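Local coordinates for protein N-acetylneuraminate lyase (Peptoclostridium difficile, PDB 4WOZ) that is a lyase of the dihydrodipicolinate synthetase family, built as a TIM barrel of eight parallel strands ringed by helices, at residues I171-T177 with K194-F200; L165-E169 with F191-L195; A99-K104 with T135-V140. Residue numbers count along the deposited sequence, not the author numbering.

In the fold
The three contacts sample different layers of one TIM barrel. Contact 1 is the buried core: neighbouring parallel strands 171-176 and 195-198, joined mainly by backbone hydrogen bonds. Contact 2, nearer the surface, brings together the loops that lead into those same two strands, and relies on aromatic and aliphatic packing with a lysine; it shares Lys194 and Leu195 with contact 1, their centres about 10 Å apart. Contact 3 is partly buried and lies in the outer layer, where helices 96-109 and 126-138 meet mainly through alanine, valine and isoleucine side chains. It touches contact 1 through Ile137 and Ile171, and contact 2 through Asn138 and Asn168.

Contact 1 (I171-T177 with K194-F200)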
loop_
_atom_site.group_PDB
_atom_site.type_symbol
_atom_site.label_atom_id
_atom_site.label_comp_id
_atom_site.label_asym_id
_atom_site.label_seq_id
_atom_site.Cartn_x
_atom_site.Cartn_y
_atom_site.Cartn_z
ATOM N N ILE A 171 -29.488 -0.524 -11.884
ATOM C CA ILE A 171 -28.064 -0.832 -11.817
ATOM C C ILE A 171 -28.038 -2.354 -12.027
ATOM O O ILE A 171 -28.242 -3.143 -11.100
ATOM C CB ILE A 171 -27.470 -0.426 -10.453
ATOM C CG1 ILE A 171 -27.590 1.095 -10.291
ATOM C CG2 ILE A 171 -26.005 -0.847 -10.365
ATOM C CD1 ILE A 171 -27.039 1.643 -8.994
ATOM N N ILE A 172 -27.803 -2.747 -13.272
ATOM C CA ILE A 172 -27.832 -4.151 -13.666
ATOM C C ILE A 172 -26.540 -4.956 -13.605
ATOM O O ILE A 172 -26.572 -6.166 -13.800
ATOM C CB ILE A 172 -28.394 -4.284 -15.096
ATOM C CG1 ILE A 172 -27.455 -3.589 -16.088
ATOM C CG2 ILE A 172 -29.777 -3.645 -15.172
ATOM C CD1 ILE A 172 -27.832 -3.786 -17.547
ATOM N N GLY A 173 -25.411 -4.307 -13.349
ATOM C CA GLY A 173 -24.167 -5.057 -13.303
ATOM C C GLY A 173 -22.944 -4.301 -12.827
ATOM O O GLY A 173 -23.042 -3.181 -12.310
ATOM N N VAL A 174 -21.784 -4.925 -13.010
ATOM C CA VAL A 174 -20.518 -4.343 -12.588
ATOM C C VAL A 174 -19.353 -4.823 -13.449
ATOM O O VAL A 174 -19.326 -5.974 -13.881
ATOM C CB VAL A 174 -20.209 -4.720 -11.121
ATOM C CG1 VAL A 174 -20.163 -6.236 -10.977
ATOM C CG2 VAL A 174 -18.878 -4.117 -10.689
ATOM N N LYS A 175 -18.406 -3.924 -13.710
ATOM C CA LYS A 175 -17.205 -4.263 -14.460
ATOM C C LYS A 175 -16.159 -4.426 -13.370
ATOM O O LYS A 175 -15.673 -3.440 -12.812
ATOM C CB LYS A 175 -16.791 -3.136 -15.403
ATOM C CG LYS A 175 -15.468 -3.408 -16.103
ATOM C CD LYS A 175 -14.980 -2.201 -16.878
ATOM C CE LYS A 175 -13.548 -2.400 -17.362
ATOM N NZ LYS A 175 -13.021 -1.181 -18.042
ATOM N N PHE A 176 -15.837 -5.676 -13.064
ATOM C CA PHE A 176 -14.886 -6.016 -12.015
ATOM C C PHE A 176 -13.459 -5.990 -12.545
ATOM O O PHE A 176 -13.026 -6.939 -13.195
ATOM C CB PHE A 176 -15.213 -7.418 -11.490
ATOM C CG PHE A 176 -14.754 -7.670 -10.084
ATOM C CD1 PHE A 176 -15.414 -7.082 -9.008
ATOM C CD2 PHE A 176 -13.664 -8.500 -9.833
ATOM C CE1 PHE A 176 -14.996 -7.316 -7.701
ATOM C CE2 PHE A 176 -13.235 -8.742 -8.531
ATOM C CZ PHE A 176 -13.903 -8.149 -7.462
ATOM N N THR A 177 -12.723 -4.917 -12.266
ATOM C CA THR A 177 -11.345 -4.821 -12.741
ATOM C C THR A 177 -10.317 -4.950 -11.610
ATOM O O THR A 177 -9.229 -4.384 -11.680
ATOM C CB THR A 177 -11.112 -3.496 -13.510
ATOM O OG1 THR A 177 -12.127 -3.341 -14.509
ATOM C CG2 THR A 177 -9.753 -3.508 -14.211
ATOM N N LYS A 194 -27.456 -10.310 -11.561
ATOM C CA LYS A 194 -26.759 -9.135 -12.076
ATOM C C LYS A 194 -25.650 -9.560 -13.037
ATOM O O LYS A 194 -25.154 -10.677 -12.967
ATOM C CB LYS A 194 -26.153 -8.338 -10.919
ATOM C CG LYS A 194 -27.164 -7.870 -9.869
ATOM C CD LYS A 194 -28.114 -6.813 -10.432
ATOM C CE LYS A 194 -29.019 -6.251 -9.344
ATOM N NZ LYS A 194 -29.818 -5.085 -9.813
ATOM N N LEU A 195 -25.260 -8.664 -13.934
ATOM C CA LEU A 195 -24.202 -8.973 -14.886
ATOM C C LEU A 195 -22.846 -8.693 -14.261
ATOM O O LEU A 195 -22.669 -7.681 -13.581
ATOM C CB LEU A 195 -24.346 -8.118 -16.146
ATOM C CG LEU A 195 -25.600 -8.295 -16.995
ATOM C CD1 LEU A 195 -25.623 -7.232 -18.080
ATOM C CD2 LEU A 195 -25.615 -9.698 -17.598
ATOM N N ILE A 196 -21.891 -9.590 -14.479
ATOM C CA ILE A 196 -20.547 -9.380 -13.951
ATOM C C ILE A 196 -19.552 -9.470 -15.101
ATOM O O ILE A 196 -19.426 -10.507 -15.744
ATOM C CB ILE A 196 -20.174 -10.416 -12.870
ATOM C CG1 ILE A 196 -21.155 -10.327 -11.695
ATOM C CG2 ILE A 196 -18.750 -10.136 -12.363
ATOM C CD1 ILE A 196 -20.948 -11.396 -10.641
ATOM N N PHE A 197 -18.857 -8.369 -15.361
ATOM C CA PHE A 197 -17.883 -8.320 -16.441
ATOM C C PHE A 197 -16.459 -8.326 -15.921
ATOM O O PHE A 197 -16.134 -7.609 -14.977
ATOM C CB PHE A 197 -18.092 -7.063 -17.285
ATOM C CG PHE A 197 -19.371 -7.056 -18.058
ATOM C CD1 PHE A 197 -19.476 -7.748 -19.261
ATOM C CD2 PHE A 197 -20.478 -6.357 -17.585
ATOM C CE1 PHE A 197 -20.665 -7.739 -19.983
ATOM C CE2 PHE A 197 -21.669 -6.343 -18.300
ATOM C CZ PHE A 197 -21.763 -7.035 -19.501
ATOM N N ALA A 198 -15.619 -9.141 -16.548
ATOM C CA ALA A 198 -14.215 -9.228 -16.186
ATOM C C ALA A 198 -13.513 -8.064 -16.884
ATOM O O ALA A 198 -13.798 -7.770 -18.050
ATOM C CB ALA A 198 -13.633 -10.559 -16.660
ATOM N N GLY A 199 -12.613 -7.397 -16.172
ATOM C CA GLY A 199 -11.900 -6.279 -16.757
ATOM C C GLY A 199 -10.400 -6.492 -16.795
ATOM O O GLY A 199 -9.643 -5.563 -17.069
ATOM N N PHE A 200 -9.968 -7.719 -16.521
ATOM C CA PHE A 200 -8.545 -8.066 -16.518
ATOM C C PHE A 200 -8.249 -9.073 -17.629
ATOM O O PHE A 200 -8.344 -10.279 -17.427
ATOM C CB PHE A 200 -8.182 -8.648 -15.156
ATOM C CG PHE A 200 -9.377 -9.078 -14.357
ATOM C CD1 PHE A 200 -10.188 -10.122 -14.798
ATOM C CD2 PHE A 200 -9.732 -8.400 -13.196
ATOM C CE1 PHE A 200 -11.335 -10.478 -14.094
ATOM C CE2 PHE A 200 -10.878 -8.752 -12.487
ATOM C CZ PHE A 200 -11.681 -9.791 -12.938
HETATM O O HOH W 1 -10.888 -3.195 -18.916
#
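The side chain of Phe176 packs against the ring of Phe200, with Phe176 CD2 3.9 Å from Phe200 CE2. Val174 and Ile196 share the face of Phe176, CG1 to CG1 4.3 Å, and this face is covered by helix 181-190, which links the two strands in a right-handed beta-alpha-beta crossover. A parallel ladder joins the strands, whose axes are 15° apart: Leu195 N donates to Ile172 O (2.8 Å), Val174 N to Leu195 O (3.0 Å), Phe197 N to Val174 O (2.9 Å) and Phe176 N to Phe197 O (2.7 Å). Gly173 CA comes within 3.0 Å of Leu195 O, where a beta carbon would collide. On the opposite face, with Leu195 and Phe197, the extended Lys175 bonds weakly, 3.1 Å from NZ, to a water shared with Gly199 O. At the N-terminal end of the pair Lys194 NZ donates to Ile171 O, 2.8 Å away. Backbone hydrogen bonds chiefly hold the strands, while side chains separate an apolar helix-covered face from one carrying a lysine.

Contact 2 (L165-E169 with F191-L195); sequences LFENE and FPNKL
Both segments are turns that follow helices. Leu165 ends helix 159-165, and Asn168 N bonds back to Leu165 O (3.1 Å); Phe191 leaves helical angles (-125/68) and starts a type I turn to Lys194, closed by Lys194 N to Phe191 O (3.2 Å); its last residue, Lys194, is itself extended (-114/156). The nearest backbone pair is Phe166 and Lys194, CA to CA 8.2 Å, so side chains fill the gap. The aromatic packing is edge-to-face: Phe166 (m) turns its edge to the face of Phe191 (m), centroids 4.8 Å apart, planes at 56°, Phe166 CE2 to Phe191 CD2 3.7 Å. A CH-pi contact sets Lys194 CG over a face of Phe166, 4.0 Å from its centroid. In the polar group, the lysine, with chi angles m, m, t, t, gives a weak hydrogen bond from NZ to Phe166 O (3.4 Å); its stronger one goes to Ile171 O. These are two neighbouring alpha-to-beta loops at the N-terminal end of the strands of a TIM barrel.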
loop_
_atom_site.group_PDB
_atom_site.type_symbol
_atom_site.label_atom_id
_atom_site.label_comp_id
_atom_site.label_asym_id
_atom_site.label_seq_id
_atom_site.Cartn_x
_atom_site.Cartn_y
_atom_site.Cartn_z
ATOM N N LEU A 165 -25.711 -0.800 -3.600
ATOM C CA LEU A 165 -25.876 -0.176 -4.902
ATOM C C LEU A 165 -26.864 -0.973 -5.749
ATOM O O LEU A 165 -27.740 -0.398 -6.390
ATOM C CB LEU A 165 -24.526 -0.083 -5.613
ATOM C CG LEU A 165 -23.431 0.625 -4.812
ATOM C CD1 LEU A 165 -22.131 0.644 -5.607
ATOM C CD2 LEU A 165 -23.881 2.044 -4.479
ATOM N N PHE A 166 -26.729 -2.298 -5.740
ATOM C CA PHE A 166 -27.618 -3.156 -6.521
ATOM C C PHE A 166 -29.082 -3.078 -6.097
ATOM O O PHE A 166 -29.928 -3.782 -6.649
ATOM C CB PHE A 166 -27.154 -4.616 -6.466
ATOM C CG PHE A 166 -25.946 -4.902 -7.312
ATOM C CD1 PHE A 166 -25.886 -4.466 -8.630
ATOM C CD2 PHE A 166 -24.873 -5.620 -6.797
ATOM C CE1 PHE A 166 -24.778 -4.739 -9.421
ATOM C CE2 PHE A 166 -23.760 -5.898 -7.581
ATOM C CZ PHE A 166 -23.711 -5.458 -8.894
ATOM N N GLU A 167 -29.381 -2.231 -5.117
ATOM C CA GLU A 167 -30.760 -2.071 -4.666
ATOM C C GLU A 167 -31.528 -1.421 -5.812
ATOM O O GLU A 167 -32.701 -1.720 -6.045
ATOM C CB GLU A 167 -30.825 -1.173 -3.425
ATOM C CG GLU A 167 -30.064 -1.700 -2.216
ATOM C CD GLU A 167 -30.588 -3.033 -1.723
ATOM O OE1 GLU A 167 -30.447 -4.038 -2.453
ATOM O OE2 GLU A 167 -31.147 -3.076 -0.606
ATOM N N ASN A 168 -30.844 -0.529 -6.523
ATOM C CA ASN A 168 -31.424 0.176 -7.661
ATOM C C ASN A 168 -31.568 -0.810 -8.817
ATOM O O ASN A 168 -30.572 -1.252 -9.390
ATOM C CB ASN A 168 -30.507 1.331 -8.071
ATOM C CG ASN A 168 -31.137 2.241 -9.102
ATOM O OD1 ASN A 168 -31.642 1.787 -10.125
ATOM N ND2 ASN A 168 -31.100 3.540 -8.839
ATOM N N GLU A 169 -32.806 -1.149 -9.160
ATOM C CA GLU A 169 -33.074 -2.099 -10.236
ATOM C C GLU A 169 -32.491 -1.680 -11.583
ATOM O O GLU A 169 -32.354 -2.505 -12.488
ATOM C CB GLU A 169 -34.582 -2.325 -10.376
ATOM C CG GLU A 169 -35.361 -1.095 -10.815
ATOM C CD GLU A 169 -36.859 -1.340 -10.877
ATOM O OE1 GLU A 169 -37.281 -2.290 -11.572
ATOM O OE2 GLU A 169 -37.615 -0.579 -10.232
ATOM N N PHE A 191 -25.033 -12.252 -6.159
ATOM C CA PHE A 191 -25.874 -11.527 -7.105
ATOM C C PHE A 191 -26.022 -12.281 -8.427
ATOM O O PHE A 191 -25.544 -11.838 -9.471
ATOM C CB PHE A 191 -25.284 -10.133 -7.345
ATOM C CG PHE A 191 -25.040 -9.358 -6.076
ATOM C CD1 PHE A 191 -26.104 -8.989 -5.253
ATOM C CD2 PHE A 191 -23.745 -9.027 -5.687
ATOM C CE1 PHE A 191 -25.880 -8.301 -4.058
ATOM C CE2 PHE A 191 -23.510 -8.343 -4.495
ATOM C CZ PHE A 191 -24.583 -7.979 -3.678
ATOM N N PRO A 192 -26.710 -13.431 -8.398
ATOM C CA PRO A 192 -26.914 -14.249 -9.599
ATOM C C PRO A 192 -27.796 -13.613 -10.675
ATOM O O PRO A 192 -27.870 -14.110 -11.796
ATOM C CB PRO A 192 -27.521 -15.530 -9.032
ATOM C CG PRO A 192 -28.339 -15.018 -7.872
ATOM C CD PRO A 192 -27.384 -14.032 -7.228
ATOM N N ASN A 193 -28.451 -12.507 -10.334
ATOM C CA ASN A 193 -29.342 -11.815 -11.260
ATOM C C ASN A 193 -28.728 -10.552 -11.858
ATOM O O ASN A 193 -29.400 -9.808 -12.574
ATOM C CB ASN A 193 -30.649 -11.458 -10.538
ATOM C CG ASN A 193 -30.419 -10.602 -9.297
ATOM O OD1 ASN A 193 -29.522 -10.874 -8.488
ATOM N ND2 ASN A 193 -31.239 -9.570 -9.134
ATOM N N LYS A 194 -27.456 -10.310 -11.561
ATOM C CA LYS A 194 -26.759 -9.135 -12.076
ATOM C C LYS A 194 -25.650 -9.560 -13.037
ATOM O O LYS A 194 -25.154 -10.677 -12.967
ATOM C CB LYS A 194 -26.153 -8.338 -10.919
ATOM C CG LYS A 194 -27.164 -7.870 -9.869
ATOM C CD LYS A 194 -28.114 -6.813 -10.432
ATOM C CE LYS A 194 -29.019 -6.251 -9.344
ATOM N NZ LYS A 194 -29.818 -5.085 -9.813
ATOM N N LEU A 195 -25.260 -8.664 -13.934
ATOM C CA LEU A 195 -24.202 -8.973 -14.886
ATOM C C LEU A 195 -22.846 -8.693 -14.261
ATOM O O LEU A 195 -22.669 -7.681 -13.581
ATOM C CB LEU A 195 -24.346 -8.118 -16.146
ATOM C CG LEU A 195 -25.600 -8.295 -16.995
ATOM C CD1 LEU A 195 -25.623 -7.232 -18.080
ATOM C CD2 LEU A 195 -25.615 -9.698 -17.598
#

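Contact 3 (A99-K104 with T135-V140); sequences AVELAK and TIINSV
Helical backbone runs through Ala99-Lys104, from the middle of helix 96-109, while Thr135 to Ile137 are helical, in the C-terminal part of the helix that begins at 126; Val140 is already extended at -138/169 as the chain heads for strand 144-147. The closest backbone pairs are Val100 with Ile136, CA to CA 5.2 Å, and Lys104 with Val140, 6.1 Å. Ala99 and Ala103, one turn apart, point their methyls at the other segment, and Ile136 meets both. In its m,t rotamer it brings CD1 to 4.0 Å from Ala99 CB and CG2 to 4.2 Å from Ala103 CB. Val100, with chi1 t, splits its methyls: CG2 lies 3.8 Å from Thr135 CG2, and CG1 3.4 Å from Ser139 OG. That hydroxyl, with chi1 m, is turned back to donate to Thr135 O (2.7 Å). Thr135, also m, bonds through OG1 to His131 O and leaves its methyl for Val100. Val140 (m) lays CG1 between Ala103 CB (4.1 Å) and Lys104 CG (3.8 Å). The lysine chain is m,t,t and then p, and this last bend leaves NZ 3.9 Å from Ser139 CB. Behind the contact, Ala103 and Ile136 rest on Ile114 of strand 113-117, so these are adjacent helices in the outer layer of the TIM barrel. Neither segment donates a hydrogen bond to the other: both hydroxyls bond backbone carbonyls of their own part of the chain, and the pairing depends on the fit of methyl groups; the small Ala99 and Ala103 beside Val100 are consistent with the close approach of the backbones.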
loop_
_atom_site.group_PDB
_atom_site.type_symbol
_atom_site.label_atom_id
_atom_site.label_comp_id
_atom_site.label_asym_id
_atom_site.label_seq_id
_atom_site.Cartn_x
_atom_site.Cartn_y
_atom_site.Cartn_z
ATOM N N ALA A 99 -20.963 13.999 -15.769
ATOM C CA ALA A 99 -21.422 12.617 -15.835
ATOM C C ALA A 99 -22.905 12.548 -16.162
ATOM O O ALA A 99 -23.318 11.791 -17.042
ATOM C CB ALA A 99 -21.143 11.907 -14.516
ATOM N N VAL A 100 -23.709 13.332 -15.451
ATOM C CA VAL A 100 -25.145 13.341 -15.691
ATOM C C VAL A 100 -25.449 13.873 -17.090
ATOM O O VAL A 100 -26.383 13.418 -17.745
ATOM C CB VAL A 100 -25.887 14.191 -14.634
ATOM C CG1 VAL A 100 -27.373 14.249 -14.951
ATOM C CG2 VAL A 100 -25.681 13.584 -13.260
ATOM N N GLU A 101 -24.654 14.825 -17.561
ATOM C CA GLU A 101 -24.882 15.361 -18.894
ATOM C C GLU A 101 -24.580 14.310 -19.959
ATOM O O GLU A 101 -25.303 14.190 -20.952
ATOM C CB GLU A 101 -24.022 16.607 -19.137
ATOM C CG GLU A 101 -23.835 16.929 -20.618
ATOM C CD GLU A 101 -23.621 18.408 -20.901
ATOM O OE1 GLU A 101 -22.682 19.006 -20.336
ATOM O OE2 GLU A 101 -24.399 18.970 -21.702
ATOM N N LEU A 102 -23.509 13.550 -19.745
ATOM C CA LEU A 102 -23.104 12.517 -20.690
ATOM C C LEU A 102 -24.077 11.344 -20.684
ATOM O O LEU A 102 -24.293 10.707 -21.712
ATOM C CB LEU A 102 -21.687 12.034 -20.362
ATOM C CG LEU A 102 -20.586 13.086 -20.488
ATOM C CD1 LEU A 102 -19.273 12.513 -19.986
ATOM C CD2 LEU A 102 -20.452 13.529 -21.939
ATOM N N ALA A 103 -24.661 11.056 -19.527
ATOM C CA ALA A 103 -25.620 9.965 -19.430
ATOM C C ALA A 103 -26.832 10.325 -20.283
ATOM O O ALA A 103 -27.419 9.463 -20.938
ATOM C CB ALA A 103 -26.042 9.751 -17.982
ATOM N N LYS A 104 -27.204 11.603 -20.262
ATOM C CA LYS A 104 -28.339 12.087 -21.048
ATOM C C LYS A 104 -27.990 12.028 -22.529
ATOM O O LYS A 104 -28.732 11.466 -23.337
ATOM C CB LYS A 104 -28.672 13.533 -20.679
ATOM C CG LYS A 104 -29.428 13.710 -19.378
ATOM C CD LYS A 104 -29.794 15.180 -19.187
ATOM C CE LYS A 104 -30.912 15.361 -18.172
ATOM N NZ LYS A 104 -30.555 14.814 -16.832
ATOM N N THR A 135 -27.700 9.274 -8.622
ATOM C CA THR A 135 -27.940 10.519 -9.333
ATOM C C THR A 135 -27.799 10.284 -10.833
ATOM O O THR A 135 -28.647 10.696 -11.621
ATOM C CB THR A 135 -26.944 11.618 -8.894
ATOM O OG1 THR A 135 -27.232 12.016 -7.548
ATOM C CG2 THR A 135 -27.043 12.830 -9.802
ATOM N N ILE A 136 -26.727 9.609 -11.221
ATOM C CA ILE A 136 -26.478 9.332 -12.627
ATOM C C ILE A 136 -27.578 8.517 -13.303
ATOM O O ILE A 136 -28.174 8.972 -14.274
ATOM C CB ILE A 136 -25.137 8.586 -12.813
ATOM C CG1 ILE A 136 -23.977 9.506 -12.425
ATOM C CG2 ILE A 136 -24.995 8.113 -14.257
ATOM C CD1 ILE A 136 -22.622 8.842 -12.496
ATOM N N ILE A 137 -27.849 7.321 -12.791
ATOM C CA ILE A 137 -28.850 6.443 -13.399
ATOM C C ILE A 137 -30.301 6.881 -13.233
ATOM O O ILE A 137 -31.150 6.533 -14.056
ATOM C CB ILE A 137 -28.713 4.985 -12.881
ATOM C CG1 ILE A 137 -29.530 4.035 -13.761
ATOM C CG2 ILE A 137 -29.186 4.895 -11.434
ATOM C CD1 ILE A 137 -29.105 4.023 -15.224
ATOM N N ASN A 138 -30.598 7.632 -12.178
ATOM C CA ASN A 138 -31.970 8.087 -11.972
ATOM C C ASN A 138 -32.292 9.260 -12.893
ATOM O O ASN A 138 -33.462 9.583 -13.114
ATOM C CB ASN A 138 -32.203 8.498 -10.516
ATOM C CG ASN A 138 -32.007 7.348 -9.547
ATOM O OD1 ASN A 138 -32.334 6.199 -9.853
ATOM N ND2 ASN A 138 -31.486 7.655 -8.362
ATOM N N SER A 139 -31.249 9.885 -13.433
ATOM C CA SER A 139 -31.409 11.020 -14.338
ATOM C C SER A 139 -31.845 10.612 -15.739
ATOM O O SER A 139 -32.287 11.455 -16.517
ATOM C CB SER A 139 -30.100 11.805 -14.452
ATOM O OG SER A 139 -29.785 12.473 -13.244
ATOM N N VAL A 140 -31.719 9.330 -16.070
ATOM C CA VAL A 140 -32.091 8.876 -17.405
ATOM C C VAL A 140 -32.849 7.555 -17.449
ATOM O O VAL A 140 -32.950 6.833 -16.456
ATOM C CB VAL A 140 -30.844 8.733 -18.308
ATOM C CG1 VAL A 140 -30.116 10.060 -18.407
ATOM C CG2 VAL A 140 -29.917 7.658 -17.753
#